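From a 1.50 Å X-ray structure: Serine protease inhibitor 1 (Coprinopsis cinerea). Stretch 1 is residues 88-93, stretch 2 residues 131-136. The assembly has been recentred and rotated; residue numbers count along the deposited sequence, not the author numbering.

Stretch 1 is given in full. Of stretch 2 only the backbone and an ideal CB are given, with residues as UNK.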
ATOM      1  N   HIS A  88     -11.002   2.863  -6.594  1.00 12.70           N
ATOM      2  CA  HIS A  88     -12.073   2.256  -5.829  1.00 10.27           C
ATOM      3  C   HIS A  88     -12.493   0.940  -6.525  1.00 11.69           C
ATOM      4  O   HIS A  88     -12.663   0.901  -7.767  1.00 12.95           O
ATOM      5  CB  HIS A  88     -13.318   3.152  -5.880  1.00 14.29           C
ATOM      6  CG  HIS A  88     -13.406   4.144  -4.771  1.00 15.43           C
ATOM      7  ND1 HIS A  88     -13.935   3.826  -3.534  1.00 21.76           N
ATOM      8  CD2 HIS A  88     -13.125   5.466  -4.733  1.00 23.38           C
ATOM      9  CE1 HIS A  88     -13.933   4.905  -2.771  1.00 28.35           C
ATOM     10  NE2 HIS A  88     -13.454   5.914  -3.477  1.00 21.97           N
ATOM     11  N   GLN A  89     -12.742  -0.079  -5.716  1.00 10.46           N
ATOM     12  CA  GLN A  89     -13.371  -1.328  -6.186  1.00  9.31           C
ATOM     13  C   GLN A  89     -14.628  -1.564  -5.365  1.00  8.51           C
ATOM     14  O   GLN A  89     -14.652  -2.398  -4.464  1.00 11.41           O
ATOM     15  CB  GLN A  89     -12.416  -2.527  -6.083  1.00 11.19           C
ATOM     16  CG  GLN A  89     -11.046  -2.262  -6.737  1.00 10.66           C
ATOM     17  CD  GLN A  89     -11.138  -2.096  -8.254  1.00 13.94           C
ATOM     18  OE1 GLN A  89     -12.152  -2.456  -8.894  1.00 13.98           O
ATOM     19  NE2 GLN A  89     -10.075  -1.515  -8.857  1.00 13.61           N
ATOM     20  N   PRO A  90     -15.736  -0.861  -5.738  1.00 10.96           N
ATOM     21  CA  PRO A  90     -16.947  -0.862  -4.883  1.00 11.45           C
ATOM     22  C   PRO A  90     -17.650  -2.221  -4.759  1.00 10.20           C
ATOM     23  O   PRO A  90     -18.364  -2.450  -3.795  1.00 13.87           O
ATOM     24  CB  PRO A  90     -17.912   0.063  -5.627  1.00 14.59           C
ATOM     25  CG  PRO A  90     -17.113   0.851  -6.553  1.00 18.97           C
ATOM     26  CD  PRO A  90     -15.817   0.114  -6.849  1.00 12.91           C
ATOM     27  N   GLN A  91     -17.376  -3.096  -5.723  1.00 10.18           N
ATOM     28  CA  GLN A  91     -17.846  -4.480  -5.721  1.00 10.22           C
ATOM     29  C   GLN A  91     -17.240  -5.277  -4.589  1.00 10.17           C
ATOM     30  O   GLN A  91     -17.709  -6.403  -4.284  1.00 12.79           O
ATOM     31  CB  GLN A  91     -17.626  -5.150  -7.098  1.00  9.76           C
ATOM     32  CG  GLN A  91     -16.143  -5.470  -7.407  1.00 12.01           C
ATOM     33  CD  GLN A  91     -15.344  -4.326  -8.063  1.00 11.65           C
ATOM     34  OE1 GLN A  91     -15.641  -3.144  -7.917  1.00 12.86           O
ATOM     35  NE2 GLN A  91     -14.253  -4.701  -8.736  1.00 14.43           N
ATOM     36  N   HIS A  92     -16.188  -4.710  -3.962  1.00 11.12           N
ATOM     37  CA  HIS A  92     -15.510  -5.358  -2.837  1.00 11.85           C
ATOM     38  C   HIS A  92     -15.732  -4.639  -1.508  1.00 14.03           C
ATOM     39  O   HIS A  92     -15.145  -5.007  -0.475  1.00 15.57           O
ATOM     40  CB  HIS A  92     -14.000  -5.540  -3.095  1.00 12.29           C
ATOM     41  CG  HIS A  92     -13.693  -6.467  -4.216  1.00  9.62           C
ATOM     42  ND1 HIS A  92     -13.900  -7.829  -4.131  1.00 15.60           N
ATOM     43  CD2 HIS A  92     -13.119  -6.250  -5.421  1.00  8.55           C
ATOM     44  CE1 HIS A  92     -13.503  -8.395  -5.262  1.00 13.15           C
ATOM     45  NE2 HIS A  92     -13.045  -7.454  -6.065  1.00 11.88           N
ATOM     46  N   GLY A  93     -16.479  -3.548  -1.575  1.00 13.30           N
ATOM     47  CA  GLY A  93     -16.847  -2.776  -0.382  1.00 15.39           C
ATOM     48  C   GLY A  93     -16.519  -1.311  -0.527  1.00 17.35           C
ATOM     49  O   GLY A  93     -15.706  -0.918  -1.382  1.00 17.55           O
ATOM     50  N   UNK A 131     -17.359  -9.273 -14.887  1.00 10.38           N
ATOM     51  CA  UNK A 131     -17.724  -7.878 -15.058  1.00 11.24           C
ATOM     52  C   UNK A 131     -18.602  -7.398 -13.901  1.00 12.48           C
ATOM     53  O   UNK A 131     -19.701  -7.881 -13.712  1.00 14.15           O
ATOM     54  CB  UNK A 131     -18.445  -7.679 -16.393  1.00 11.24           C
ATOM     55  N   UNK A 132     -18.047  -6.546 -13.004  1.00 14.28           N
ATOM     56  CA  UNK A 132     -16.669  -6.038 -13.001  1.00 15.14           C
ATOM     57  C   UNK A 132     -15.663  -7.116 -12.567  1.00 11.79           C
ATOM     58  O   UNK A 132     -16.078  -8.153 -12.052  1.00 11.33           O
ATOM     59  CB  UNK A 132     -16.561  -4.825 -12.075  1.00 15.14           C
ATOM     60  N   UNK A 133     -14.374  -6.904 -12.821  1.00 12.26           N
ATOM     61  CA  UNK A 133     -13.381  -7.861 -12.359  1.00 12.26           C
ATOM     62  C   UNK A 133     -13.451  -8.078 -10.862  1.00 14.71           C
ATOM     63  O   UNK A 133     -13.828  -7.162 -10.092  1.00 17.36           O
ATOM     64  CB  UNK A 133     -11.977  -7.394 -12.748  1.00 12.26           C
ATOM     65  N   UNK A 134     -13.250  -9.315 -10.448  1.00 11.74           N
ATOM     66  CA  UNK A 134     -13.185  -9.559  -9.021  1.00 14.13           C
ATOM     67  C   UNK A 134     -11.755  -9.891  -8.609  1.00 11.99           C
ATOM     68  O   UNK A 134     -11.121 -10.791  -9.150  1.00 12.33           O
ATOM     69  CB  UNK A 134     -14.137 -10.689  -8.625  1.00 14.13           C
ATOM     70  N   UNK A 135     -11.213  -9.061  -7.726  1.00 10.31           N
ATOM     71  CA  UNK A 135      -9.826  -9.204  -7.333  1.00 10.95           C
ATOM     72  C   UNK A 135      -9.729 -10.145  -6.139  1.00 10.52           C
ATOM     73  O   UNK A 135     -10.580 -10.133  -5.247  1.00 11.75           O
ATOM     74  CB  UNK A 135      -9.210  -7.842  -7.005  1.00 10.95           C
ATOM     75  N   UNK A 136      -8.646 -10.907  -6.073  1.00 10.53           N
ATOM     76  CA  UNK A 136      -8.353 -11.624  -4.833  1.00 10.29           C
ATOM     77  C   UNK A 136      -8.057 -10.661  -3.674  1.00  7.95           C
ATOM     78  O   UNK A 136      -7.547  -9.541  -3.892  1.00  9.01           O
ATOM     79  CB  UNK A 136      -7.167 -12.568  -5.043  1.00 10.29           C
TER

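Stretch 1 presents a short 3-10 turn at residues 90-92, pinned by His-92 N to Gln-89 O at 2.8 Å, and the side chains of Gln-89, Gln-91 and His-92 come within 3.5 Å of the second stretch. Two of them are already tied together: Gln-91 NE2 donates to Gln-89 OE1 at 3.1 Å. The backbone opposite has no regular helix or strand, so each position has to be read singly.

Position 131 lies beyond reach; no atom of stretch 1 comes within 5.5 Å of its ideal CB. This contact sets no rule there, and almost any residue would do. It is Tyr-131, with chi1 in t, its ring well clear of stretch 1.

At position 132 the CA-to-CB bond points toward stretch 1, and the ideal CB sits 4.1 Å from Gln-91 NE2. The aliphatic stem of Gln-91 offers a small apolar surface, which alanine, valine or proline could cover. The peptide bond before this position is cis, however, and that strongly favours proline. The residue is Pro-132, whose CG packs on Gln-91 CB at 3.8 Å.

Position 133 contributes chiefly through its backbone. Its carbonyl O accepts from Gln-91 NE2 at 2.8 Å, a bond available to any residue, while CB points sideways, 5.3 Å from that same NE2. Many side chains would do, since stretch 1 offers CB little here, and a phi of -57° with psi of 142° also admits proline. Pro-133 is found here; its ring adds little contact.

Position 134 also has a sideways CB, 4.1 Å from His-92 CE1, so a short side chain would gain little beyond the imidazole. A longer one could reach the carbonyl of Gln-91, an acceptor that invites a long donor such as lysine or arginine. Arg-134 takes the offer: chi1 m, chi2 t and chi3 p bring its end nearer, and NH1 donates to Gln-91 O at 2.9 Å, with that oxygen near the guanidinium plane. His-92 ND1 lies over one guanidinium face, 3.2 Å from Arg-134 NH2, but the angle is too poor for a hydrogen bond.

Position 135 is engaged twice. Its backbone N donates to His-92 NE2 at 2.9 Å, in line with the imidazole edge, which requires an amide hydrogen and so excludes proline. CB points toward stretch 1, 4.0 Å from His-92 NE2, with the amide ends of Gln-89 and Gln-91 farther along. Leucine, methionine or an aromatic could reach them; a polar tip could also serve near Gln-89 OE1, which is an acceptor. Tyr-135, with chi1 m, brings its ring near both glutamines: CE2 is 3.5 Å from Gln-89 OE1, and CD2 is 4.2 Å from Gln-91 NE2 at the ring edge. Its OH is hydrogen-bonded to a water at 3.0 Å, which in turn donates a weak bond of 3.5 Å to Gln-89 OE1.

Position 136 points away, with nothing of stretch 1 near its CB, so the choice is open. A phi of -65° permits proline, and Pro-136 makes no contact with stretch 1.

Stretch 2, residues 131-136: YPPRYP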
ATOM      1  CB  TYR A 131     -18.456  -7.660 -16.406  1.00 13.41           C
ATOM      2  CG  TYR A 131     -18.776  -6.208 -16.660  1.00 18.40           C
ATOM      3  CD1 TYR A 131     -17.926  -5.410 -17.405  1.00 30.78           C
ATOM      4  CD2 TYR A 131     -19.939  -5.641 -16.144  1.00 21.13           C
ATOM      5  CE1 TYR A 131     -18.205  -4.065 -17.609  1.00 27.39           C
ATOM      6  CE2 TYR A 131     -20.242  -4.310 -16.367  1.00 27.77           C
ATOM      7  CZ  TYR A 131     -19.364  -3.530 -17.091  1.00 32.68           C
ATOM      8  OH  TYR A 131     -19.653  -2.199 -17.311  1.00 37.88           O
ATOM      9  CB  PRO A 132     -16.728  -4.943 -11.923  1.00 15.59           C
ATOM     10  CG  PRO A 132     -17.715  -5.456 -10.934  1.00 17.00           C
ATOM     11  CD  PRO A 132     -18.799  -6.157 -11.801  1.00 17.73           C
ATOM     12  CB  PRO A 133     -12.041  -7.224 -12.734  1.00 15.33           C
ATOM     13  CG  PRO A 133     -12.392  -6.222 -13.803  1.00 19.22           C
ATOM     14  CD  PRO A 133     -13.760  -5.707 -13.429  1.00 14.17           C
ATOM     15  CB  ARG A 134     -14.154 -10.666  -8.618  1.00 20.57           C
ATOM     16  CG  ARG A 134     -15.595 -10.093  -8.564  1.00 26.74           C
ATOM     17  CD  ARG A 134     -16.561 -10.843  -7.645  1.00 25.18           C
ATOM     18  NE  ARG A 134     -16.291 -10.712  -6.198  1.00 30.25           N
ATOM     19  CZ  ARG A 134     -16.773  -9.750  -5.402  1.00 29.19           C
ATOM     20  NH1 ARG A 134     -17.491  -8.746  -5.907  1.00 24.57           N
ATOM     21  NH2 ARG A 134     -16.487  -9.774  -4.089  1.00 22.44           N
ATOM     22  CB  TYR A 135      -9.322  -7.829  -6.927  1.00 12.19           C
ATOM     23  CG  TYR A 135      -9.185  -6.885  -8.078  1.00 10.84           C
ATOM     24  CD1 TYR A 135      -7.952  -6.747  -8.720  1.00 11.66           C
ATOM     25  CD2 TYR A 135     -10.282  -6.143  -8.566  1.00 10.89           C
ATOM     26  CE1 TYR A 135      -7.802  -5.839  -9.783  1.00 13.77           C
ATOM     27  CE2 TYR A 135     -10.146  -5.279  -9.635  1.00 13.77           C
ATOM     28  CZ  TYR A 135      -8.925  -5.180 -10.275  1.00 12.70           C
ATOM     29  OH  TYR A 135      -8.754  -4.313 -11.326  1.00 18.53           O
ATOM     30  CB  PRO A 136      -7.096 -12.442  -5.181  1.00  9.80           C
ATOM     31  CG  PRO A 136      -6.416 -11.563  -6.238  1.00 11.32           C
ATOM     32  CD  PRO A 136      -7.548 -10.983  -7.062  1.00 11.98           C
TER
HETATM   33  O   HOH W   1     -11.481  -3.278 -12.217  1.00 57.53           O
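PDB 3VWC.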